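Local atomic coordinates of B-agarase (Saccharophagus degradans, PDB entry 4BQ2), a protein that hydrolyses the beta-1,4 linkages of agarose as an exo-acting family 50 glycoside hydrolase, probably releasing neoagarobiose from chain ends. Residues E9-P14 with P36-K41; L72-V77 with D185-Q190; T30-E35 with G107-Y112; I17-A22 with L40-Q45. All coordinates share one frame; numbering follows the deposited sequence. Where two conformers were deposited one is given.

Interaction 1: E9-P14 with P36-K41; sequences ENDQVP and PSKGLK. With CA (calcium ion), chain K.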
loop_
_atom_site.group_PDB
_atom_site.type_symbol
_atom_site.label_atom_id
_atom_site.label_comp_id
_atom_site.label_asym_id
_atom_site.label_seq_id
_atom_site.Cartn_x
_atom_site.Cartn_y
_atom_site.Cartn_z
ATOM N N GLU A 9 7.930 -6.922 -38.364
ATOM C CA GLU A 9 8.832 -6.926 -39.531
ATOM C C GLU A 9 8.153 -6.598 -40.868
ATOM O O GLU A 9 8.797 -6.143 -41.798
ATOM C CB GLU A 9 9.600 -8.252 -39.627
ATOM C CG GLU A 9 10.553 -8.464 -38.459
ATOM C CD GLU A 9 11.527 -7.309 -38.329
ATOM O OE1 GLU A 9 12.157 -6.974 -39.348
ATOM O OE2 GLU A 9 11.624 -6.695 -37.240
ATOM N N ASN A 10 6.862 -6.860 -40.977
ATOM C CA ASN A 10 6.121 -6.434 -42.174
ATOM C C ASN A 10 5.873 -4.901 -42.208
ATOM O O ASN A 10 5.145 -4.412 -43.065
ATOM C CB ASN A 10 4.810 -7.234 -42.298
ATOM C CG ASN A 10 3.805 -6.887 -41.205
ATOM O OD1 ASN A 10 4.090 -6.076 -40.310
ATOM N ND2 ASN A 10 2.620 -7.489 -41.278
ATOM N N ASP A 11 6.456 -4.160 -41.257
ATOM C CA ASP A 11 6.414 -2.671 -41.243
ATOM C C ASP A 11 4.992 -2.085 -41.030
ATOM O O ASP A 11 4.727 -0.898 -41.302
ATOM C CB ASP A 11 7.051 -2.102 -42.541
ATOM C CG ASP A 11 7.985 -0.907 -42.290
ATOM O OD1 ASP A 11 7.864 -0.231 -41.244
ATOM O OD2 ASP A 11 8.860 -0.640 -43.155
ATOM N N GLN A 12 4.065 -2.904 -40.533
ATOM C CA GLN A 12 2.713 -2.390 -40.333
ATOM C C GLN A 12 2.333 -2.315 -38.860
ATOM O O GLN A 12 2.684 -3.197 -38.059
ATOM C CB GLN A 12 1.703 -3.239 -41.096
ATOM C CG GLN A 12 1.942 -3.270 -42.599
ATOM C CD GLN A 12 0.917 -4.119 -43.323
ATOM O OE1 GLN A 12 -0.253 -4.171 -42.927
ATOM N NE2 GLN A 12 1.352 -4.802 -44.390
ATOM N N VAL A 13 1.614 -1.261 -38.488
ATOM C CA VAL A 13 1.014 -1.257 -37.167
ATOM C C VAL A 13 -0.198 -2.185 -37.248
ATOM O O VAL A 13 -1.170 -1.886 -37.961
ATOM C CB VAL A 13 0.628 0.164 -36.712
ATOM C CG1 VAL A 13 -0.071 0.092 -35.368
ATOM C CG2 VAL A 13 1.866 1.060 -36.628
ATOM N N PRO A 14 -0.154 -3.325 -36.541
ATOM C CA PRO A 14 -1.232 -4.295 -36.688
ATOM C C PRO A 14 -2.567 -3.656 -36.402
ATOM O O PRO A 14 -2.659 -2.753 -35.547
ATOM C CB PRO A 14 -0.911 -5.349 -35.631
ATOM C CG PRO A 14 0.570 -5.260 -35.462
ATOM C CD PRO A 14 0.896 -3.800 -35.614
ATOM N N PRO A 36 19.829 -4.272 -34.836
ATOM C CA PRO A 36 18.682 -3.431 -35.197
ATOM C C PRO A 36 17.513 -4.290 -35.697
ATOM O O PRO A 36 17.711 -5.325 -36.345
ATOM C CB PRO A 36 19.211 -2.571 -36.335
ATOM C CG PRO A 36 20.673 -2.499 -36.119
ATOM C CD PRO A 36 21.090 -3.767 -35.409
ATOM N N SER A 37 16.306 -3.872 -35.385
ATOM C CA SER A 37 15.131 -4.627 -35.771
ATOM C C SER A 37 14.015 -3.613 -35.878
ATOM O O SER A 37 14.148 -2.534 -35.352
ATOM C CB SER A 37 14.808 -5.660 -34.705
ATOM O OG SER A 37 13.796 -6.557 -35.151
ATOM N N LYS A 38 12.932 -3.934 -36.575
ATOM C CA LYS A 38 11.757 -3.068 -36.540
ATOM C C LYS A 38 10.955 -3.308 -35.257
ATOM O O LYS A 38 10.640 -4.447 -34.946
ATOM C CB LYS A 38 10.868 -3.323 -37.759
ATOM C CG LYS A 38 11.549 -3.160 -39.099
ATOM C CD LYS A 38 11.472 -1.763 -39.651
ATOM C CE LYS A 38 11.323 -1.808 -41.171
ATOM N NZ LYS A 38 11.907 -3.032 -41.771
ATOM N N GLY A 39 10.620 -2.241 -34.532
ATOM C CA GLY A 39 9.823 -2.355 -33.312
ATOM C C GLY A 39 8.643 -1.372 -33.305
ATOM O O GLY A 39 8.561 -0.474 -34.141
ATOM N N LEU A 40 7.715 -1.597 -32.387
ATOM C CA LEU A 40 6.597 -0.676 -32.201
ATOM C C LEU A 40 6.993 0.406 -31.218
ATOM O O LEU A 40 7.204 0.133 -30.007
ATOM C CB LEU A 40 5.384 -1.420 -31.682
ATOM C CG LEU A 40 4.142 -0.540 -31.471
ATOM C CD1 LEU A 40 3.457 -0.239 -32.791
ATOM C CD2 LEU A 40 3.217 -1.305 -30.549
ATOM N N LYS A 41 7.043 1.630 -31.723
ATOM C CA LYS A 41 7.346 2.785 -30.912
ATOM C C LYS A 41 6.031 3.331 -30.347
ATOM O O LYS A 41 5.127 3.686 -31.103
ATOM C CB LYS A 41 8.064 3.865 -31.724
ATOM C CG LYS A 41 8.385 5.095 -30.876
ATOM C CD LYS A 41 8.975 6.218 -31.693
ATOM C CE LYS A 41 9.226 7.405 -30.773
ATOM N NZ LYS A 41 10.235 8.336 -31.354
HETATM CA CA CA K . 11.174 -6.702 -34.911
HETATM O O HOH W 1 14.394 -5.472 -39.052
HETATM O O HOH W 2 11.912 -8.653 -34.867
#
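Glu-9 and Lys-38 meet at a calcium site on the edge of the carbohydrate-binding-module-like domain, where the loop 9-14 lies over strand 36-41. The carboxylate of Glu-9 carries the contact. Bending of the chain at chi2 (-56°) turns its end toward the strand, so OE2 comes to lie 2.4 Å from the calcium ion. Ser-37 OG binds the same ion at 2.6 Å and Lys-38 O at 2.3 Å, while a water molecule takes a further position. Asp-7 and Asp-185 complete the site, so the ion ties together parts of the chain far apart in sequence. OE2 does a second job: on its syn side, facing OE1, it accepts the backbone N-H of Lys-38 at 3.1 Å, a bent bond with an angle of 136° at the hydrogen. OE1 takes a hydrogen bond from another water.

Lys-38 crosses the Glu-9 carboxylate at a slant, CB and CG nearest to it, then bends at chi2, chi3 and chi4 so that CE comes against the Asp-11 carboxylate. NZ stays 4.1 Å from Asp-11 OD2, too far for a salt bridge, though the opposite charges probably attract. Farther along, Val-13 and Leu-40 form a small apolar patch. Within the loop, Asn-10 closes an Asx turn: its OD1 accepts from Gln-12 N at 3.2 Å, the donor standing 52° out of the carbonyl plane.

Interaction 2: L72-V77 with D185-Q190; sequences LYFDIV and DNIRIQ. With CA (calcium ion), chain K.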
loop_
_atom_site.group_PDB
_atom_site.type_symbol
_atom_site.label_atom_id
_atom_site.label_comp_id
_atom_site.label_asym_id
_atom_site.label_seq_id
_atom_site.Cartn_x
_atom_site.Cartn_y
_atom_site.Cartn_z
ATOM N N LEU A 72 4.251 -15.474 -21.704
ATOM C CA LEU A 72 4.197 -14.440 -22.688
ATOM C C LEU A 72 5.409 -13.518 -22.515
ATOM O O LEU A 72 5.663 -13.005 -21.408
ATOM C CB LEU A 72 2.934 -13.621 -22.411
ATOM C CG LEU A 72 2.437 -12.573 -23.374
ATOM C CD1 LEU A 72 2.112 -13.242 -24.714
ATOM C CD2 LEU A 72 1.186 -11.911 -22.758
ATOM N N TYR A 73 6.116 -13.283 -23.615
ATOM C CA TYR A 73 7.340 -12.481 -23.626
ATOM C C TYR A 73 7.193 -11.213 -24.430
ATOM O O TYR A 73 6.544 -11.236 -25.470
ATOM C CB TYR A 73 8.447 -13.308 -24.280
ATOM C CG TYR A 73 9.096 -14.269 -23.350
ATOM C CD1 TYR A 73 8.444 -15.433 -22.954
ATOM C CD2 TYR A 73 10.373 -14.022 -22.846
ATOM C CE1 TYR A 73 9.034 -16.331 -22.093
ATOM C CE2 TYR A 73 10.975 -14.930 -21.978
ATOM C CZ TYR A 73 10.304 -16.078 -21.618
ATOM O OH TYR A 73 10.885 -16.994 -20.772
ATOM N N PHE A 74 7.837 -10.131 -23.976
ATOM C CA PHE A 74 7.925 -8.867 -24.729
ATOM C C PHE A 74 9.344 -8.348 -24.596
ATOM O O PHE A 74 9.923 -8.442 -23.496
ATOM C CB PHE A 74 7.034 -7.764 -24.112
ATOM C CG PHE A 74 5.611 -8.156 -23.859
ATOM C CD1 PHE A 74 5.262 -8.922 -22.758
ATOM C CD2 PHE A 74 4.600 -7.641 -24.663
ATOM C CE1 PHE A 74 3.933 -9.259 -22.508
ATOM C CE2 PHE A 74 3.262 -7.981 -24.439
ATOM C CZ PHE A 74 2.934 -8.771 -23.355
ATOM N N ASP A 75 9.910 -7.818 -25.687
ATOM C CA ASP A 75 11.165 -7.053 -25.605
ATOM C C ASP A 75 10.744 -5.592 -25.497
ATOM O O ASP A 75 9.925 -5.127 -26.284
ATOM C CB ASP A 75 12.055 -7.247 -26.851
ATOM C CG ASP A 75 12.556 -8.685 -27.027
ATOM O OD1 ASP A 75 12.330 -9.545 -26.145
ATOM O OD2 ASP A 75 13.118 -8.957 -28.119
ATOM N N ILE A 76 11.223 -4.885 -24.484
ATOM C CA ILE A 76 10.766 -3.505 -24.234
ATOM C C ILE A 76 11.929 -2.646 -23.778
ATOM O O ILE A 76 12.842 -3.141 -23.073
ATOM C CB ILE A 76 9.640 -3.447 -23.144
ATOM C CG1 ILE A 76 8.681 -4.646 -23.255
ATOM C CG2 ILE A 76 8.864 -2.119 -23.189
ATOM C CD1 ILE A 76 7.612 -4.688 -22.157
ATOM N N VAL A 77 11.906 -1.368 -24.148
ATOM C CA VAL A 77 12.864 -0.405 -23.583
ATOM C C VAL A 77 12.187 0.954 -23.561
ATOM O O VAL A 77 11.309 1.195 -24.383
ATOM C CB VAL A 77 14.143 -0.313 -24.430
ATOM C CG1 VAL A 77 13.870 0.375 -25.768
ATOM C CG2 VAL A 77 15.239 0.424 -23.674
ATOM N N ASP A 185 9.009 -5.017 -28.982
ATOM C CA ASP A 185 9.274 -5.925 -30.112
ATOM C C ASP A 185 9.131 -7.359 -29.656
ATOM O O ASP A 185 9.209 -7.648 -28.442
ATOM C CB ASP A 185 10.652 -5.613 -30.704
ATOM C CG ASP A 185 10.852 -6.228 -32.092
ATOM O OD1 ASP A 185 9.894 -6.822 -32.637
ATOM O OD2 ASP A 185 11.984 -6.163 -32.613
ATOM N N ASN A 186 8.851 -8.262 -30.611
ATOM C CA ASN A 186 8.918 -9.710 -30.398
ATOM C C ASN A 186 7.945 -10.223 -29.352
ATOM O O ASN A 186 8.324 -10.952 -28.448
ATOM C CB ASN A 186 10.357 -10.149 -30.075
ATOM C CG ASN A 186 11.321 -9.819 -31.211
ATOM O OD1 ASN A 186 11.004 -10.043 -32.380
ATOM N ND2 ASN A 186 12.487 -9.275 -30.877
ATOM N N ILE A 187 6.702 -9.774 -29.445
ATOM C CA ILE A 187 5.688 -10.290 -28.577
ATOM C C ILE A 187 5.480 -11.750 -28.942
ATOM O O ILE A 187 5.125 -12.072 -30.083
ATOM C CB ILE A 187 4.382 -9.499 -28.694
ATOM C CG1 ILE A 187 4.686 -7.992 -28.574
ATOM C CG2 ILE A 187 3.435 -10.019 -27.647
ATOM C CD1 ILE A 187 3.491 -7.057 -28.475
ATOM N N ARG A 188 5.741 -12.637 -27.990
ATOM C CA ARG A 188 5.746 -14.067 -28.299
ATOM C C ARG A 188 5.382 -14.907 -27.084
ATOM O O ARG A 188 5.412 -14.394 -25.951
ATOM C CB ARG A 188 7.146 -14.458 -28.816
ATOM C CG ARG A 188 8.224 -14.406 -27.728
ATOM C CD ARG A 188 9.580 -14.012 -28.252
ATOM N NE ARG A 188 10.608 -14.082 -27.201
ATOM C CZ ARG A 188 11.150 -13.021 -26.599
ATOM N NH1 ARG A 188 10.746 -11.770 -26.893
ATOM N NH2 ARG A 188 12.086 -13.223 -25.679
ATOM N N ILE A 189 5.060 -16.186 -27.315
ATOM C CA ILE A 189 4.919 -17.188 -26.259
ATOM C C ILE A 189 6.056 -18.206 -26.334
ATOM O O ILE A 189 6.374 -18.709 -27.407
ATOM C CB ILE A 189 3.585 -17.953 -26.321
ATOM C CG1 ILE A 189 2.420 -17.005 -26.080
ATOM C CG2 ILE A 189 3.530 -19.036 -25.244
ATOM C CD1 ILE A 189 1.129 -17.559 -26.616
ATOM N N GLN A 190 6.677 -18.474 -25.178
ATOM C CA GLN A 190 7.756 -19.465 -25.058
ATOM C C GLN A 190 7.355 -20.458 -23.966
ATOM O O GLN A 190 6.901 -20.033 -22.904
ATOM C CB GLN A 190 9.089 -18.779 -24.688
ATOM C CG GLN A 190 9.723 -18.009 -25.847
ATOM C CD GLN A 190 11.015 -17.323 -25.505
ATOM O OE1 GLN A 190 11.429 -16.401 -26.210
ATOM N NE2 GLN A 190 11.669 -17.751 -24.419
HETATM CA CA CA K . 11.174 -6.702 -34.911
HETATM O O HOH W 3 11.076 -19.554 -21.995
HETATM O O HOH W 2 11.912 -8.653 -34.867
#
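Arg-188 reaches Asp-75 and Tyr-73 because its CG sits between the backbone N and the carbonyl carbon (chi1 69°) and the chain bends again at chi2 (-147°), folding the guanidinium back over the neighbouring strand. Its edge meets Asp-75 in a salt bridge, NH1 to OD1 at 2.8 Å, although OD1 is approached from above the carboxylate plane. The other oxygen, OD2, receives Asn-186 ND2 at 2.8 Å almost straight, and Ser-111 adds a further bond to OD1. Two oxygens held by three donors fix the carboxylate's rotation.

Tyr-73 CB lies 3.6 Å above the centre of one guanidinium face. In the guanidinium plane, Gln-190 OE1 accepts from NE at 2.7 Å and Asn-186 O accepts from NH1. The Gln-190 amide is in turn stacked on the Tyr-73 ring, the planes 17° apart and NE2 3.5 Å from CZ. On the other face of the sheet, Phe-74 touches Ile-187 and Leu-72 touches Ile-189.

Tyr-73 with Arg-188 and Asp-75 with Asp-185 are hydrogen-bonded antiparallel pairs. Between them the register slips by one residue, a beta bulge beside the calcium ligand Asp-185; opposite Phe-6, Asn-186 and Ile-187 form a G1 bulge.

Interaction 3: T30-E35 with G107-Y112; sequences TGINGE and GKMQSY
Ile-32 leans against Met-109, and its side chain can be followed outward from the turn that bears it. CB lies near the backbone oxygen of Met-109. From it CG2 makes the tightest approach, 3.3 Å to Met-109 CG, shorter than an ordinary carbon-carbon contact and therefore a sign of close packing; the same methyl also lies 3.5 Å from Met-109 O and 3.5 Å from Gln-110 C. The other branch starts with CG1 placed between the backbone N and the carbonyl carbon (chi1 58°), and CD1, at its end, meets Ser-111 OG at 3.6 Å. That hydroxyl is not idle there, since it is hydrogen-bonded to Asp-75 and Arg-188, and the methyl merely packs beside it.

Met-109 extends its CG toward the turn, with chi1 at 171°, and then bends at chi2 and chi3, leading its sulfur away. Beside this apolar patch a water links the two backbones: it donates to Thr-30 O at 2.8 Å and accepts from Met-109 N at 2.9 Å.

The segment 30-35 is itself tightly wound. A type I turn runs from Gly-31 to Gly-34, with Gly-34 N bonded to Gly-31 O, and Asn-33 OD1 accepts from Glu-35 N in an Asx turn. With Gly-34 at positive phi and Gly-31 N bonded to Glu-35 O, this is the geometry of a 3:5 hairpin loop, here joining strands 22-30 and 36-44.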
loop_
_atom_site.group_PDB
_atom_site.type_symbol
_atom_site.label_atom_id
_atom_site.label_comp_id
_atom_site.label_asym_id
_atom_site.label_seq_id
_atom_site.Cartn_x
_atom_site.Cartn_y
_atom_site.Cartn_z
ATOM N N THR A 30 17.787 -0.761 -31.707
ATOM C CA THR A 30 18.696 -1.867 -31.331
ATOM C C THR A 30 18.097 -2.904 -30.373
ATOM O O THR A 30 17.798 -2.603 -29.203
ATOM C CB THR A 30 19.998 -1.323 -30.713
ATOM O OG1 THR A 30 20.618 -0.432 -31.649
ATOM C CG2 THR A 30 20.947 -2.471 -30.338
ATOM N N GLY A 31 17.925 -4.139 -30.856
ATOM C CA GLY A 31 17.313 -5.194 -30.054
ATOM C C GLY A 31 18.189 -5.773 -28.944
ATOM O O GLY A 31 19.350 -5.382 -28.784
ATOM N N ILE A 32 17.617 -6.718 -28.206
ATOM C CA ILE A 32 18.257 -7.348 -27.048
ATOM C C ILE A 32 19.551 -8.056 -27.425
ATOM O O ILE A 32 20.481 -8.136 -26.612
ATOM C CB ILE A 32 17.327 -8.362 -26.301
ATOM C CG1 ILE A 32 16.824 -9.499 -27.225
ATOM C CG2 ILE A 32 16.165 -7.661 -25.629
ATOM C CD1 ILE A 32 16.659 -10.838 -26.536
ATOM N N ASN A 33 19.599 -8.572 -28.654
ATOM C CA ASN A 33 20.756 -9.330 -29.118
ATOM C C ASN A 33 21.812 -8.425 -29.768
ATOM O O ASN A 33 22.765 -8.927 -30.333
ATOM C CB ASN A 33 20.333 -10.502 -30.034
ATOM C CG ASN A 33 19.688 -10.045 -31.340
ATOM O OD1 ASN A 33 19.650 -8.849 -31.647
ATOM N ND2 ASN A 33 19.161 -11.009 -32.115
ATOM N N GLY A 34 21.605 -7.098 -29.706
ATOM C CA GLY A 34 22.527 -6.112 -30.268
ATOM C C GLY A 34 22.218 -5.704 -31.703
ATOM O O GLY A 34 22.810 -4.755 -32.236
ATOM N N GLU A 35 21.269 -6.396 -32.322
ATOM C CA GLU A 35 20.935 -6.164 -33.725
ATOM C C GLU A 35 19.715 -5.247 -33.922
ATOM O O GLU A 35 18.668 -5.472 -33.300
ATOM C CB GLU A 35 20.625 -7.492 -34.415
ATOM C CG GLU A 35 21.674 -8.581 -34.236
ATOM C CD GLU A 35 21.272 -9.855 -34.947
ATOM O OE1 GLU A 35 20.403 -9.795 -35.825
ATOM O OE2 GLU A 35 21.803 -10.916 -34.624
ATOM N N GLY A 107 17.733 2.776 -21.996
ATOM C CA GLY A 107 19.041 2.150 -22.180
ATOM C C GLY A 107 18.943 0.946 -23.075
ATOM O O GLY A 107 18.417 1.052 -24.169
ATOM N N LYS A 108 19.442 -0.205 -22.632
ATOM C CA LYS A 108 19.445 -1.367 -23.503
ATOM C C LYS A 108 18.124 -2.107 -23.419
ATOM O O LYS A 108 17.549 -2.245 -22.355
ATOM C CB LYS A 108 20.617 -2.302 -23.195
ATOM C CG LYS A 108 21.913 -1.935 -23.911
ATOM C CD LYS A 108 22.477 -0.604 -23.432
ATOM C CE LYS A 108 23.961 -0.474 -23.763
ATOM N NZ LYS A 108 24.715 -1.654 -23.233
ATOM N N MET A 109 17.640 -2.570 -24.557
ATOM C CA MET A 109 16.405 -3.337 -24.565
ATOM C C MET A 109 16.595 -4.604 -23.745
ATOM O O MET A 109 17.682 -5.168 -23.751
ATOM C CB MET A 109 16.057 -3.690 -25.993
ATOM C CG MET A 109 14.902 -4.666 -26.063
ATOM S SD MET A 109 13.915 -4.274 -27.478
ATOM C CE MET A 109 13.228 -2.734 -26.953
ATOM N N GLN A 110 15.547 -5.050 -23.048
ATOM C CA GLN A 110 15.559 -6.331 -22.343
ATOM C C GLN A 110 14.302 -7.137 -22.672
ATOM O O GLN A 110 13.323 -6.572 -23.196
ATOM C CB GLN A 110 15.661 -6.110 -20.831
ATOM C CG GLN A 110 16.866 -5.264 -20.425
ATOM C CD GLN A 110 17.040 -5.166 -18.926
ATOM O OE1 GLN A 110 17.368 -6.152 -18.262
ATOM N NE2 GLN A 110 16.809 -3.971 -18.375
ATOM N N SER A 111 14.311 -8.435 -22.360
ATOM C CA SER A 111 13.124 -9.282 -22.549
ATOM C C SER A 111 12.415 -9.435 -21.232
ATOM O O SER A 111 13.074 -9.622 -20.173
ATOM C CB SER A 111 13.494 -10.710 -23.025
ATOM O OG SER A 111 13.750 -10.760 -24.411
ATOM N N TYR A 112 11.082 -9.394 -21.297
ATOM C CA TYR A 112 10.243 -9.427 -20.114
ATOM C C TYR A 112 9.233 -10.557 -20.238
ATOM O O TYR A 112 8.652 -10.747 -21.307
ATOM C CB TYR A 112 9.507 -8.075 -19.968
ATOM C CG TYR A 112 10.427 -6.937 -19.610
ATOM C CD1 TYR A 112 11.097 -6.203 -20.599
ATOM C CD2 TYR A 112 10.636 -6.606 -18.276
ATOM C CE1 TYR A 112 11.954 -5.172 -20.283
ATOM C CE2 TYR A 112 11.473 -5.585 -17.935
ATOM C CZ TYR A 112 12.160 -4.874 -18.934
ATOM O OH TYR A 112 12.985 -3.826 -18.539
HETATM O O HOH W 4 19.351 -2.420 -26.931
#

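Interaction 4: I17-A22 with L40-Q45; sequences IHFLNA and LKLAMQ
Ala-22 and Met-44 form an antiparallel, non-hydrogen-bonded pair with their CA atoms 4.1 Å apart, and one step further Gln-45 N bonds to Asn-21 O at 3.0 Å with an angle of 163° at the hydrogen. Asn-21 adopts positive phi, turning the chain out of strand 17-20 toward this pairing.

On the apolar side, the methyl of Ala-22 touches both Leu-42 CD1 (3.8 Å) and Met-44 CG (4.0 Å). Leu-42 CD1 also reaches Phe-19 CD1 at 3.7 Å; with CG anti to the backbone N (chi1 -180°) the leucine reaches both residues. Leu-40 CD2 comes up to the edge of the Phe-19 ring, near its plane, at 4.3 Å from CE1.

Gln-45 is folded back by its chi2 of 76°, which brings OE1 near Ala-22 N, although the angle there is too poor for a hydrogen bond. Instead OE1 accepts a hydrogen bond from a water at 2.8 Å, and that water also makes a weak bond to Asn-21 OD1.

Strand 17-20 pairs with 51-56, whereas 22-30 pairs with 36-44, so Asn-21 marks the chain's change of partner and Phe-19 packs against Leu-42 of strand 36-44, consistent with a beta-sandwich.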
loop_
_atom_site.group_PDB
_atom_site.type_symbol
_atom_site.label_atom_id
_atom_site.label_comp_id
_atom_site.label_asym_id
_atom_site.label_seq_id
_atom_site.Cartn_x
_atom_site.Cartn_y
_atom_site.Cartn_z
ATOM N N ILE A 17 -4.352 -4.013 -32.836
ATOM C CA ILE A 17 -3.797 -3.276 -31.696
ATOM C C ILE A 17 -4.365 -1.876 -31.611
ATOM O O ILE A 17 -4.275 -1.100 -32.551
ATOM C CB ILE A 17 -2.254 -3.229 -31.682
ATOM C CG1 ILE A 17 -1.682 -4.651 -31.711
ATOM C CG2 ILE A 17 -1.772 -2.490 -30.417
ATOM C CD1 ILE A 17 -0.196 -4.706 -31.972
ATOM N N HIS A 18 -4.901 -1.536 -30.452
ATOM C CA HIS A 18 -5.596 -0.255 -30.265
ATOM C C HIS A 18 -4.829 0.659 -29.308
ATOM O O HIS A 18 -4.256 0.183 -28.309
ATOM C CB HIS A 18 -7.016 -0.543 -29.769
ATOM C CG HIS A 18 -7.730 -1.557 -30.614
ATOM N ND1 HIS A 18 -8.512 -1.206 -31.694
ATOM C CD2 HIS A 18 -7.706 -2.913 -30.593
ATOM C CE1 HIS A 18 -8.966 -2.300 -32.283
ATOM N NE2 HIS A 18 -8.485 -3.350 -31.639
ATOM N N PHE A 19 -4.817 1.957 -29.613
ATOM C CA PHE A 19 -3.973 2.907 -28.883
ATOM C C PHE A 19 -4.792 3.884 -28.058
ATOM O O PHE A 19 -5.685 4.558 -28.588
ATOM C CB PHE A 19 -2.991 3.566 -29.844
ATOM C CG PHE A 19 -2.171 2.547 -30.591
ATOM C CD1 PHE A 19 -1.214 1.779 -29.908
ATOM C CD2 PHE A 19 -2.410 2.279 -31.934
ATOM C CE1 PHE A 19 -0.475 0.805 -30.573
ATOM C CE2 PHE A 19 -1.672 1.315 -32.611
ATOM C CZ PHE A 19 -0.717 0.564 -31.933
ATOM N N LEU A 20 -4.499 3.912 -26.758
ATOM C CA LEU A 20 -5.194 4.756 -25.785
ATOM C C LEU A 20 -4.314 5.940 -25.463
ATOM O O LEU A 20 -3.275 5.774 -24.809
ATOM C CB LEU A 20 -5.443 4.005 -24.475
ATOM C CG LEU A 20 -6.094 2.630 -24.468
ATOM C CD1 LEU A 20 -6.917 2.503 -23.202
ATOM C CD2 LEU A 20 -6.979 2.406 -25.681
ATOM N N ASN A 21 -4.732 7.123 -25.908
ATOM C CA ASN A 21 -3.982 8.343 -25.683
ATOM C C ASN A 21 -2.492 8.149 -25.902
ATOM O O ASN A 21 -1.649 8.466 -25.040
ATOM C CB ASN A 21 -4.286 8.870 -24.300
ATOM C CG ASN A 21 -5.650 9.505 -24.238
ATOM O OD1 ASN A 21 -5.880 10.543 -24.869
ATOM N ND2 ASN A 21 -6.549 8.898 -23.505
ATOM N N ALA A 22 -2.187 7.648 -27.093
ATOM C CA ALA A 22 -0.850 7.291 -27.463
ATOM C C ALA A 22 -0.749 7.342 -28.976
ATOM O O ALA A 22 -1.731 7.101 -29.660
ATOM C CB ALA A 22 -0.538 5.886 -26.967
ATOM N N LEU A 40 7.715 -1.597 -32.387
ATOM C CA LEU A 40 6.597 -0.676 -32.201
ATOM C C LEU A 40 6.993 0.406 -31.218
ATOM O O LEU A 40 7.204 0.133 -30.007
ATOM C CB LEU A 40 5.384 -1.420 -31.682
ATOM C CG LEU A 40 4.142 -0.540 -31.471
ATOM C CD1 LEU A 40 3.457 -0.239 -32.791
ATOM C CD2 LEU A 40 3.217 -1.305 -30.549
ATOM N N LYS A 41 7.043 1.630 -31.723
ATOM C CA LYS A 41 7.346 2.785 -30.912
ATOM C C LYS A 41 6.031 3.331 -30.347
ATOM O O LYS A 41 5.127 3.686 -31.103
ATOM C CB LYS A 41 8.064 3.865 -31.724
ATOM C CG LYS A 41 8.385 5.095 -30.876
ATOM C CD LYS A 41 8.975 6.218 -31.693
ATOM C CE LYS A 41 9.226 7.405 -30.773
ATOM N NZ LYS A 41 10.235 8.336 -31.354
ATOM N N LEU A 42 5.912 3.356 -29.020
ATOM C CA LEU A 42 4.635 3.728 -28.397
ATOM C C LEU A 42 4.855 5.006 -27.596
ATOM O O LEU A 42 5.530 4.981 -26.558
ATOM C CB LEU A 42 4.094 2.579 -27.545
ATOM C CG LEU A 42 2.750 2.824 -26.829
ATOM C CD1 LEU A 42 1.598 2.910 -27.847
ATOM C CD2 LEU A 42 2.459 1.756 -25.777
ATOM N N ALA A 43 4.317 6.128 -28.088
ATOM C CA ALA A 43 4.553 7.404 -27.456
ATOM C C ALA A 43 3.249 7.829 -26.756
ATOM O O ALA A 43 2.263 8.173 -27.423
ATOM C CB ALA A 43 5.029 8.434 -28.473
ATOM N N MET A 44 3.248 7.707 -25.419
ATOM C CA MET A 44 2.057 7.915 -24.580
ATOM C C MET A 44 1.996 9.356 -24.124
ATOM O O MET A 44 2.995 9.939 -23.695
ATOM C CB MET A 44 2.053 6.944 -23.365
ATOM C CG MET A 44 1.817 5.472 -23.767
ATOM S SD MET A 44 2.470 4.240 -22.615
ATOM C CE MET A 44 4.200 4.344 -23.017
ATOM N N GLN A 45 0.812 9.937 -24.244
ATOM C CA GLN A 45 0.542 11.270 -23.766
ATOM C C GLN A 45 0.113 11.149 -22.293
ATOM O O GLN A 45 -1.013 11.510 -21.905
ATOM C CB GLN A 45 -0.522 11.923 -24.663
ATOM C CG GLN A 45 0.008 12.311 -26.058
ATOM C CD GLN A 45 0.181 11.135 -27.021
ATOM O OE1 GLN A 45 -0.791 10.448 -27.398
ATOM N NE2 GLN A 45 1.412 10.902 -27.431
HETATM O O HOH W 5 -3.328 11.384 -26.866
#

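The four contacts lie within one carbohydrate-binding-module-like domain. Interactions 1 and 2 share the calcium ion and its water ligand: their centres are 13 Å apart, and Ser-37 OG and Asp-185 OD2, both calcium ligands, lie 3.1 Å apart. Interaction 3 adjoins interaction 2 through neighbouring strands 70-79 and 110-115, where Phe-74 O and Tyr-112 N are 2.7 Å apart. Interaction 4 continues strand 36-44 beyond the calcium site, sharing Leu-40 and Lys-41 with interaction 1; Val-13 CG1 packs 3.4 Å from Phe-19 CE2. Interactions 3 and 4, with centres about 20 Å apart, do not touch.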